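Local coordinates for beta subunit of a putative Aromatic-ring-hydroxylating dioxygenase (Novosphingobium aromaticivorans DSM 12444, PDB 3EBY) that probably serves as the mainly structural beta subunit of a dioxygenase that adds both atoms of dioxygen to an aromatic ring, at the interface of chains A and B. Sequence-based numbering; all coordinates share one arbitrary frame. Chains: chain A/B, beta subunit of a putative Aromatic-ring-hydroxylating dioxygenase.

The interface of chains A and B. Residues chain A 114, 122-124; chain B 112, 114, 124, 127.
With CG anti to its carbonyl carbon (chi1 -55°), A:Phe114 holds its ring out from strand 104-116 toward chain B; in B:Ile124, chi1 of -58° likewise turns CG1 anti to the carbonyl carbon, and chi2, at 148° and well short of fully extended, carries CD1 on toward strand 122-135 of chain A. The two side chains slant across each other, ring atom CD2 of A:Phe114 lying 3.8 Å from CD1 of B:Ile124. B:Val112 meets the same ring tip to tip, its methyl CG2 over one face, shifted toward the rim, 3.8 Å from ring atom CD1 of A:Phe114. The side chains of A:Phe114 and B:Phe114 cross at about a right angle and meet near their tips, CZ to CZ at 3.9 Å; their rings are not parallel and do not stack. A broad, flat phenyl suits this place because it reaches B:Val112, B:Phe114 and B:Ile124 together; an alanine here would probably leave B:Val112 CG2, B:Ile124 CD1 and the tip of B:Phe114 without their aromatic partner and open a gap between the chains. Beta-branched residues add short, stiff methyl arms: A:Thr122 turns CG2 to within 3.8 Å of CG2 of B:Ile124, the side chains roughly perpendicular, and the same methyl comes 4.0 Å from CB of B:Ala127, where a small side chain lets it approach. No direct polar bond joins the chains in this apolar patch. With three copies in the deposited assembly, as in the trimers typical of ring-hydroxylating dioxygenases, the contact is plausibly part of a trimer interface. At its margin a water bridges the two backbones, hydrogen-bonded to the amide N of A:Thr122 at 3.1 Å and lying 2.9 Å from the carbonyl O of B:Ile124.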
# COMPACT_ATOMS: atom_id res chain seq x y z
N PHE A 114 5.44 5.59 7.86
CA PHE A 114 4.64 6.36 8.83
C PHE A 114 5.27 6.19 10.22
O PHE A 114 5.76 5.11 10.57
CB PHE A 114 3.20 5.85 8.85
CG PHE A 114 2.53 5.85 7.50
CD1 PHE A 114 2.70 4.77 6.63
CD2 PHE A 114 1.81 6.94 7.06
CE1 PHE A 114 2.13 4.78 5.37
CE2 PHE A 114 1.24 6.96 5.78
CZ PHE A 114 1.41 5.89 4.94
N THR A 122 0.14 9.82 14.34
CA THR A 122 0.86 9.15 13.27
C THR A 122 1.01 10.12 12.10
O THR A 122 0.02 10.66 11.59
CB THR A 122 0.15 7.88 12.83
OG1 THR A 122 -0.09 7.06 13.98
CG2 THR A 122 1.00 7.10 11.82
N ARG A 123 2.25 10.35 11.70
CA ARG A 123 2.58 11.28 10.62
C ARG A 123 3.34 10.57 9.55
O ARG A 123 3.88 9.51 9.76
CB ARG A 123 3.47 12.39 11.16
CG ARG A 123 2.83 13.24 12.21
CD ARG A 123 3.80 14.27 12.74
NE ARG A 123 3.19 15.08 13.78
CZ ARG A 123 3.19 14.78 15.08
NH1 ARG A 123 3.85 13.72 15.53
NH2 ARG A 123 2.55 15.57 15.93
N ILE A 124 3.38 11.18 8.38
CA ILE A 124 4.22 10.68 7.31
C ILE A 124 5.67 11.07 7.58
O ILE A 124 5.99 12.26 7.69
CB ILE A 124 3.83 11.25 5.93
CG1 ILE A 124 2.36 10.91 5.59
CG2 ILE A 124 4.78 10.69 4.89
CD1 ILE A 124 1.66 11.96 4.74
N VAL B 112 -2.74 0.92 6.99
CA VAL B 112 -3.05 2.26 7.45
C VAL B 112 -4.45 2.56 7.03
O VAL B 112 -4.82 2.33 5.88
CB VAL B 112 -2.08 3.32 6.94
CG1 VAL B 112 -2.53 4.71 7.43
CG2 VAL B 112 -0.64 3.03 7.44
N PHE B 114 -6.87 5.66 6.59
CA PHE B 114 -6.96 7.11 6.40
C PHE B 114 -8.43 7.54 6.53
O PHE B 114 -9.34 6.81 6.11
CB PHE B 114 -6.44 7.50 5.01
CG PHE B 114 -5.05 7.01 4.72
CD1 PHE B 114 -4.83 5.72 4.24
CD2 PHE B 114 -3.95 7.79 5.00
CE1 PHE B 114 -3.56 5.25 4.01
CE2 PHE B 114 -2.65 7.31 4.78
CZ PHE B 114 -2.46 6.05 4.31
N ILE B 124 -4.22 10.53 8.82
CA ILE B 124 -3.98 9.17 9.24
C ILE B 124 -4.78 8.88 10.51
O ILE B 124 -4.59 9.56 11.54
CB ILE B 124 -2.49 8.89 9.54
CG1 ILE B 124 -1.62 9.18 8.30
CG2 ILE B 124 -2.35 7.45 9.99
CD1 ILE B 124 -0.22 9.69 8.63
N ALA B 127 -2.83 3.45 12.17
CA ALA B 127 -1.78 2.62 11.53
C ALA B 127 -1.42 1.45 12.44
O ALA B 127 -1.31 1.61 13.67
CB ALA B 127 -0.50 3.48 11.23
O HOH W 1 -2.81 10.45 13.59